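Glucoamylase (Thermoanaerobacterium thermosaccharolyticum, PDB 1LF9) hydrolyses terminal alpha-1,4-linked glucose units one after another from the non-reducing ends of starch-like glucans, releasing beta-D-glucose. Local coordinates at residues Trp573-His578 and Pro600-Glu605; Asp579-Pro584 and Ile634-Trp639. One frame throughout, in Å; residues are numbered along the deposited sequence.

Contact 1: Trp573-His578 and Pro600-Glu605; sequences WYRYNH and PLLTGE. With AC1 (4,6-dideoxy-4-{[(1S,4R,5S,6S)-4,5,6-trihydroxy-3-(hydroxymethyl)cyclohex-2-en-1-yl]amino}-alpha-D-glucopyranose), chain C.
Leu-602 turns its CG away from its own carbonyl carbon (chi1 -62°) and runs on extended, which carries CD1 from helix 600-612 of the (alpha/alpha)6 barrel up against the loop backbone of 573-578. Leu-602 CD1 lies 3.5 Å from Tyr-574 O and 3.8 Å from Arg-575 CA. Behind it, Trp-573 and Leu-602 meet at the roots of their side chains, CB to CB at 4.2 Å, while the indole reaches along the helix until Trp-573 CZ3 stands 3.9 Å from Thr-603 CA. The polar ends at this apolar seam look elsewhere: Trp-573 NE1 bonds to Asp-560, and Thr-603 OG1 to the carbonyl of Pro-571. Arg-575 starts at the same seam, then bends at chi3 (-56°) and leads away from the helix into the sugar site, its side chain about 7 Å from those of Glu-435 and Glu-438, the probable proton acceptor and donor. Arg-575 NH2 gives AC1 O3 a nearly straight bond, 2.8 Å at 176°, with the oxygen at the guanidinium edge and in its plane. Salt bridges from NE to Asp-579 and from NH1 to Glu-439, together with this bond, fix the guanidinium's rotation and aim NH2 at the sugar; the two acids probably offset its charge.

Contact 2: Asp579-Pro584 and Ile634-Trp639; sequences DGYGEP and ISEQVW. With AC1 (4,6-dideoxy-4-{[(1S,4R,5S,6S)-4,5,6-trihydroxy-3-(hydroxymethyl)cyclohex-2-en-1-yl]amino}-alpha-D-glucopyranose), chain C.
Tyr-581 and Gln-637 join two loops of the (alpha/alpha)6 barrel of family 15 glucoamylases, beside the sugar-binding pocket. Segment 579-584 begins with an Asx turn, in which Asp-579 OD1 accepts from Tyr-581 N at 3.0 Å, from above the carboxylate plane. Tyr-581 then centres an inverse gamma turn, and its CG, anti to the backbone N (chi1 -174°), sends the ring between the sugar and the second loop. AC1 C2 sits over the centre of one face of the Tyr-581 ring, 3.6 Å above its plane; Glu-636 OE2 approaches Tyr-581 CE1 to 3.3 Å, with the carboxylate plane turned 60° from the ring. Tyr-337 bonds to both the Tyr-581 hydroxyl and Glu-636 OE1, so the two residues share a partner. The Gln-637 amide is gripped at both ends: NE2 donates to Tyr-581 O at 3.0 Å, bent to 145°, and also to Glu-636 OE2, while OE1 receives the backbone N-H of Arg-597. That fixes which end of the amide carries the nitrogen. Gly-582 brings its CA to 4.0 Å from Gln-637 OE1. Glu-583, bent at chi2, crosses Trp-639 at about a right angle, Glu-583 CB lying 3.7 Å from Trp-639 CH2, and its OE2 bonds to Asp-647 N. A water links Glu-583 and Gln-637, donating to Glu-583 OE1 at 2.7 Å and, more weakly, to Gln-637 OE1 at 2.9 Å.

In the fold
Followed from the N terminus, the chain leaves strand 570-573 and passes at once through 573-578 and 579-584, the first halves of contacts 1 and 2. Contact 1 closes when the loop ends in helix 600-612; contact 2 closes later, after helix 618-627, in the loop that precedes helix 653-668. The two closures therefore cross rather than nest. Their centres are about 10 Å apart, and they touch directly, Pro-600 CG packing 3.3 Å from Ser-635 O, and Arg-575 NH1 lying 3.4 Å from Tyr-581 CB. Together they tie one long loop to a barrel helix and to a later loop; contacts 1 and 2 both reach AC1, through Arg-575 and Tyr-581.

Contact 1: Trp573-His578 and Pro600-Glu605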
loop_
_atom_site.group_PDB
_atom_site.type_symbol
_atom_site.label_atom_id
_atom_site.label_comp_id
_atom_site.label_asym_id
_atom_site.label_seq_id
_atom_site.Cartn_x
_atom_site.Cartn_y
_atom_site.Cartn_z
ATOM N N TRP A 573 -10.372 -2.020 -16.508
ATOM C CA TRP A 573 -9.479 -2.216 -17.641
ATOM C C TRP A 573 -8.147 -2.849 -17.237
ATOM O O TRP A 573 -7.764 -2.829 -16.064
ATOM C CB TRP A 573 -9.188 -0.861 -18.300
ATOM C CG TRP A 573 -10.341 -0.261 -19.040
ATOM C CD1 TRP A 573 -10.522 -0.245 -20.391
ATOM C CD2 TRP A 573 -11.501 0.366 -18.472
ATOM N NE1 TRP A 573 -11.721 0.344 -20.703
ATOM C CE2 TRP A 573 -12.345 0.727 -19.546
ATOM C CE3 TRP A 573 -11.910 0.655 -17.161
ATOM C CZ2 TRP A 573 -13.579 1.359 -19.352
ATOM C CZ3 TRP A 573 -13.141 1.287 -16.967
ATOM C CH2 TRP A 573 -13.959 1.630 -18.060
ATOM N N TYR A 574 -7.460 -3.410 -18.226
ATOM C CA TYR A 574 -6.135 -3.997 -18.045
ATOM C C TYR A 574 -5.217 -2.815 -18.335
ATOM O O TYR A 574 -5.644 -1.843 -18.961
ATOM C CB TYR A 574 -5.853 -5.071 -19.106
ATOM C CG TYR A 574 -6.605 -6.369 -18.941
ATOM C CD1 TYR A 574 -6.192 -7.318 -18.014
ATOM C CD2 TYR A 574 -7.727 -6.656 -19.730
ATOM C CE1 TYR A 574 -6.865 -8.522 -17.866
ATOM C CE2 TYR A 574 -8.414 -7.864 -19.589
ATOM C CZ TYR A 574 -7.974 -8.789 -18.652
ATOM O OH TYR A 574 -8.642 -9.978 -18.486
ATOM N N ARG A 575 -3.967 -2.895 -17.902
ATOM C CA ARG A 575 -3.025 -1.823 -18.158
ATOM C C ARG A 575 -2.684 -1.768 -19.646
ATOM O O ARG A 575 -2.440 -0.695 -20.201
ATOM C CB ARG A 575 -1.757 -2.030 -17.332
ATOM C CG ARG A 575 -2.013 -2.085 -15.841
ATOM C CD ARG A 575 -0.710 -2.044 -15.072
ATOM N NE ARG A 575 0.197 -3.100 -15.483
ATOM C CZ ARG A 575 1.457 -3.215 -15.077
ATOM N NH1 ARG A 575 2.208 -4.200 -15.500
ATOM N NH2 ARG A 575 1.972 -2.347 -14.243
ATOM N N TYR A 576 -2.682 -2.935 -20.284
ATOM C CA TYR A 576 -2.392 -3.057 -21.716
ATOM C C TYR A 576 -2.517 -4.523 -22.120
ATOM O O TYR A 576 -2.426 -5.410 -21.274
ATOM C CB TYR A 576 -0.978 -2.526 -22.041
ATOM C CG TYR A 576 0.142 -3.175 -21.253
ATOM C CD1 TYR A 576 0.718 -4.374 -21.672
ATOM C CD2 TYR A 576 0.586 -2.616 -20.057
ATOM C CE1 TYR A 576 1.706 -5.005 -20.918
ATOM C CE2 TYR A 576 1.572 -3.241 -19.292
ATOM C CZ TYR A 576 2.128 -4.434 -19.726
ATOM O OH TYR A 576 3.101 -5.050 -18.962
ATOM N N ASN A 577 -2.733 -4.774 -23.406
ATOM C CA ASN A 577 -2.874 -6.139 -23.880
ATOM C C ASN A 577 -1.580 -6.922 -23.704
ATOM O O ASN A 577 -0.494 -6.429 -24.022
ATOM C CB ASN A 577 -3.299 -6.170 -25.359
ATOM C CG ASN A 577 -3.081 -4.845 -26.073
ATOM O OD1 ASN A 577 -2.066 -4.186 -25.897
ATOM N ND2 ASN A 577 -4.042 -4.455 -26.891
ATOM N N HIS A 578 -1.715 -8.141 -23.181
ATOM C CA HIS A 578 -0.603 -9.067 -22.951
ATOM C C HIS A 578 0.177 -8.806 -21.665
ATOM O O HIS A 578 1.249 -9.373 -21.445
ATOM C CB HIS A 578 0.334 -9.076 -24.166
ATOM C CG HIS A 578 -0.366 -9.391 -25.452
ATOM N ND1 HIS A 578 -0.974 -10.607 -25.689
ATOM C CD2 HIS A 578 -0.624 -8.626 -26.540
ATOM C CE1 HIS A 578 -1.580 -10.575 -26.862
ATOM N NE2 HIS A 578 -1.384 -9.385 -27.400
ATOM N N PRO A 600 -8.643 -1.482 -10.547
ATOM C CA PRO A 600 -9.700 -0.516 -10.235
ATOM C C PRO A 600 -9.177 0.913 -10.376
ATOM O O PRO A 600 -9.957 1.846 -10.567
ATOM C CB PRO A 600 -10.121 -0.883 -8.806
ATOM C CG PRO A 600 -9.161 -1.967 -8.365
ATOM C CD PRO A 600 -8.679 -2.618 -9.614
ATOM N N LEU A 601 -7.857 1.077 -10.298
ATOM C CA LEU A 601 -7.228 2.392 -10.472
ATOM C C LEU A 601 -7.642 2.962 -11.822
ATOM O O LEU A 601 -7.955 4.149 -11.950
ATOM C CB LEU A 601 -5.698 2.278 -10.455
ATOM C CG LEU A 601 -4.920 3.502 -10.972
ATOM C CD1 LEU A 601 -5.212 4.713 -10.092
ATOM C CD2 LEU A 601 -3.436 3.217 -10.979
ATOM N N LEU A 602 -7.639 2.102 -12.837
ATOM C CA LEU A 602 -7.994 2.524 -14.181
ATOM C C LEU A 602 -9.490 2.789 -14.336
ATOM O O LEU A 602 -9.891 3.526 -15.226
ATOM C CB LEU A 602 -7.495 1.495 -15.201
ATOM C CG LEU A 602 -5.963 1.360 -15.190
ATOM C CD1 LEU A 602 -5.506 0.394 -16.286
ATOM C CD2 LEU A 602 -5.335 2.735 -15.392
ATOM N N THR A 603 -10.317 2.195 -13.476
ATOM C CA THR A 603 -11.754 2.447 -13.534
ATOM C C THR A 603 -11.945 3.911 -13.138
ATOM O O THR A 603 -12.702 4.658 -13.765
ATOM C CB THR A 603 -12.531 1.560 -12.543
ATOM O OG1 THR A 603 -12.438 0.191 -12.951
ATOM C CG2 THR A 603 -13.999 1.962 -12.501
ATOM N N GLY A 604 -11.235 4.308 -12.087
ATOM C CA GLY A 604 -11.314 5.672 -11.612
ATOM C C GLY A 604 -10.787 6.625 -12.663
ATOM O O GLY A 604 -11.395 7.666 -12.915
ATOM N N GLU A 605 -9.662 6.275 -13.288
ATOM C CA GLU A 605 -9.087 7.142 -14.307
ATOM C C GLU A 605 -10.057 7.373 -15.446
ATOM O O GLU A 605 -10.125 8.478 -15.979
ATOM C CB GLU A 605 -7.764 6.581 -14.834
ATOM C CG GLU A 605 -6.626 6.744 -13.842
ATOM C CD GLU A 605 -5.256 6.705 -14.486
ATOM O OE1 GLU A 605 -4.256 6.889 -13.760
ATOM O OE2 GLU A 605 -5.170 6.493 -15.715
HETATM C C1 AC1 C . 7.074 -4.737 -11.622
HETATM O O2 AC1 C . 6.253 -4.773 -13.894
HETATM C C2 AC1 C . 5.926 -4.334 -12.574
HETATM C C4A AC1 C . 3.508 2.312 -9.597
HETATM C C3 AC1 C . 5.677 -2.796 -12.517
HETATM O O3 AC1 C . 4.607 -2.477 -13.417
HETATM C C4 AC1 C . 5.316 -2.413 -11.062
HETATM N N4A AC1 C . 5.038 -0.945 -10.961
HETATM C C5 AC1 C . 6.555 -2.810 -10.126
HETATM O O5 AC1 C . 6.816 -4.281 -10.251
HETATM C C6 AC1 C . 6.334 -2.514 -8.657
HETATM C C1B AC1 C . 3.666 -0.667 -10.416
HETATM C C2B AC1 C . 2.899 0.385 -11.278
HETATM O O2B AC1 C . 2.901 -0.073 -12.612
HETATM C C3B AC1 C . 3.509 1.804 -11.118
HETATM O O3B AC1 C . 2.796 2.734 -11.897
HETATM O O4 AC1 C . 4.536 3.279 -9.506
HETATM C C5B AC1 C . 3.669 1.150 -8.556
HETATM C C7B AC1 C . 3.752 -0.198 -8.947
HETATM C C6B AC1 C . 3.727 1.500 -7.072
HETATM O O6B AC1 C . 2.392 1.557 -6.543
#

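Contact 2: Asp579-Pro584 and Ile634-Trp639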
loop_
_atom_site.group_PDB
_atom_site.type_symbol
_atom_site.label_atom_id
_atom_site.label_comp_id
_atom_site.label_asym_id
_atom_site.label_seq_id
_atom_site.Cartn_x
_atom_site.Cartn_y
_atom_site.Cartn_z
ATOM N N ASP A 579 -0.378 -7.958 -20.806
ATOM C CA ASP A 579 0.249 -7.647 -19.529
ATOM C C ASP A 579 0.423 -8.968 -18.781
ATOM O O ASP A 579 -0.492 -9.786 -18.761
ATOM C CB ASP A 579 -0.660 -6.704 -18.736
ATOM C CG ASP A 579 -0.043 -6.245 -17.430
ATOM O OD1 ASP A 579 1.113 -6.627 -17.117
ATOM O OD2 ASP A 579 -0.724 -5.486 -16.710
ATOM N N GLY A 580 1.596 -9.179 -18.183
ATOM C CA GLY A 580 1.834 -10.414 -17.452
ATOM C C GLY A 580 2.043 -10.236 -15.955
ATOM O O GLY A 580 2.321 -11.197 -15.239
ATOM N N TYR A 581 1.887 -9.007 -15.473
ATOM C CA TYR A 581 2.083 -8.703 -14.058
ATOM C C TYR A 581 0.865 -9.070 -13.197
ATOM O O TYR A 581 0.080 -8.203 -12.802
ATOM C CB TYR A 581 2.412 -7.213 -13.914
ATOM C CG TYR A 581 2.782 -6.781 -12.518
ATOM C CD1 TYR A 581 2.055 -5.781 -11.862
ATOM C CD2 TYR A 581 3.872 -7.352 -11.851
ATOM C CE1 TYR A 581 2.402 -5.357 -10.577
ATOM C CE2 TYR A 581 4.228 -6.933 -10.559
ATOM C CZ TYR A 581 3.487 -5.935 -9.929
ATOM O OH TYR A 581 3.821 -5.502 -8.660
ATOM N N GLY A 582 0.715 -10.363 -12.913
ATOM C CA GLY A 582 -0.398 -10.837 -12.105
ATOM C C GLY A 582 -0.336 -12.344 -11.935
ATOM O O GLY A 582 0.574 -12.983 -12.460
ATOM N N GLU A 583 -1.285 -12.922 -11.199
ATOM C CA GLU A 583 -1.296 -14.369 -11.004
ATOM C C GLU A 583 -1.465 -15.061 -12.354
ATOM O O GLU A 583 -2.259 -14.628 -13.187
ATOM C CB GLU A 583 -2.446 -14.804 -10.077
ATOM C CG GLU A 583 -2.264 -14.446 -8.610
ATOM C CD GLU A 583 -2.759 -13.057 -8.277
ATOM O OE1 GLU A 583 -2.928 -12.240 -9.206
ATOM O OE2 GLU A 583 -2.973 -12.782 -7.079
ATOM N N PRO A 584 -0.707 -16.145 -12.590
ATOM C CA PRO A 584 -0.818 -16.868 -13.857
ATOM C C PRO A 584 -2.148 -17.612 -13.940
ATOM O O PRO A 584 -2.665 -17.874 -15.028
ATOM C CB PRO A 584 0.390 -17.805 -13.827
ATOM C CG PRO A 584 0.592 -18.044 -12.377
ATOM C CD PRO A 584 0.406 -16.670 -11.784
ATOM N N ILE A 634 -9.001 -0.862 -1.196
ATOM C CA ILE A 634 -8.903 -1.099 -2.632
ATOM C C ILE A 634 -7.527 -1.654 -3.011
ATOM O O ILE A 634 -6.485 -1.080 -2.671
ATOM C CB ILE A 634 -9.139 0.199 -3.437
ATOM C CG1 ILE A 634 -10.512 0.781 -3.096
ATOM C CG2 ILE A 634 -9.022 -0.087 -4.936
ATOM C CD1 ILE A 634 -10.743 2.158 -3.681
ATOM N N SER A 635 -7.545 -2.770 -3.731
ATOM C CA SER A 635 -6.328 -3.432 -4.175
ATOM C C SER A 635 -5.892 -2.916 -5.543
ATOM O O SER A 635 -6.657 -2.264 -6.257
ATOM C CB SER A 635 -6.561 -4.935 -4.285
ATOM O OG SER A 635 -7.446 -5.213 -5.362
ATOM N N GLU A 636 -4.654 -3.229 -5.902
ATOM C CA GLU A 636 -4.091 -2.826 -7.182
ATOM C C GLU A 636 -4.827 -3.513 -8.334
ATOM O O GLU A 636 -5.111 -2.899 -9.363
ATOM C CB GLU A 636 -2.602 -3.199 -7.219
ATOM C CG GLU A 636 -1.926 -2.997 -8.571
ATOM C CD GLU A 636 -0.493 -3.506 -8.581
ATOM O OE1 GLU A 636 0.439 -2.685 -8.444
ATOM O OE2 GLU A 636 -0.299 -4.732 -8.726
ATOM N N GLN A 637 -5.145 -4.790 -8.153
ATOM C CA GLN A 637 -5.824 -5.569 -9.187
ATOM C C GLN A 637 -6.964 -6.442 -8.655
ATOM O O GLN A 637 -6.956 -6.856 -7.497
ATOM C CB GLN A 637 -4.819 -6.489 -9.886
ATOM C CG GLN A 637 -3.611 -5.795 -10.477
ATOM C CD GLN A 637 -2.602 -6.780 -11.035
ATOM O OE1 GLN A 637 -2.966 -7.761 -11.696
ATOM N NE2 GLN A 637 -1.320 -6.520 -10.784
ATOM N N VAL A 638 -7.935 -6.730 -9.524
ATOM C CA VAL A 638 -9.065 -7.591 -9.186
ATOM C C VAL A 638 -9.271 -8.605 -10.314
ATOM O O VAL A 638 -8.880 -8.357 -11.460
ATOM C CB VAL A 638 -10.375 -6.787 -8.991
ATOM C CG1 VAL A 638 -10.247 -5.870 -7.779
ATOM C CG2 VAL A 638 -10.687 -5.986 -10.240
ATOM N N TRP A 639 -9.880 -9.745 -9.985
ATOM C CA TRP A 639 -10.128 -10.796 -10.970
ATOM C C TRP A 639 -11.219 -10.386 -11.952
ATOM O O TRP A 639 -12.152 -9.675 -11.585
ATOM C CB TRP A 639 -10.548 -12.099 -10.281
ATOM C CG TRP A 639 -9.527 -12.648 -9.340
ATOM C CD1 TRP A 639 -9.475 -12.467 -7.986
ATOM C CD2 TRP A 639 -8.407 -13.476 -9.681
ATOM N NE1 TRP A 639 -8.390 -13.137 -7.463
ATOM C CE2 TRP A 639 -7.719 -13.763 -8.481
ATOM C CE3 TRP A 639 -7.918 -14.003 -10.886
ATOM C CZ2 TRP A 639 -6.569 -14.559 -8.447
ATOM C CZ3 TRP A 639 -6.767 -14.797 -10.853
ATOM C CH2 TRP A 639 -6.109 -15.066 -9.639
HETATM C C1 AC1 C . 7.074 -4.737 -11.622
HETATM O O2 AC1 C . 6.253 -4.773 -13.894
HETATM C C2 AC1 C . 5.926 -4.334 -12.574
HETATM C C4A AC1 C . 3.508 2.312 -9.597
HETATM C C3 AC1 C . 5.677 -2.796 -12.517
HETATM O O3 AC1 C . 4.607 -2.477 -13.417
HETATM C C4 AC1 C . 5.316 -2.413 -11.062
HETATM N N4A AC1 C . 5.038 -0.945 -10.961
HETATM C C5 AC1 C . 6.555 -2.810 -10.126
HETATM O O5 AC1 C . 6.816 -4.281 -10.251
HETATM C C6 AC1 C . 6.334 -2.514 -8.657
HETATM C C1B AC1 C . 3.666 -0.667 -10.416
HETATM C C2B AC1 C . 2.899 0.385 -11.278
HETATM O O2B AC1 C . 2.901 -0.073 -12.612
HETATM C C3B AC1 C . 3.509 1.804 -11.118
HETATM O O3B AC1 C . 2.796 2.734 -11.897
HETATM O O4 AC1 C . 4.536 3.279 -9.506
HETATM C C5B AC1 C . 3.669 1.150 -8.556
HETATM C C7B AC1 C . 3.752 -0.198 -8.947
HETATM C C6B AC1 C . 3.727 1.500 -7.072
HETATM O O6B AC1 C . 2.392 1.557 -6.543
HETATM O O HOH W 1 -2.920 -9.575 -9.440
#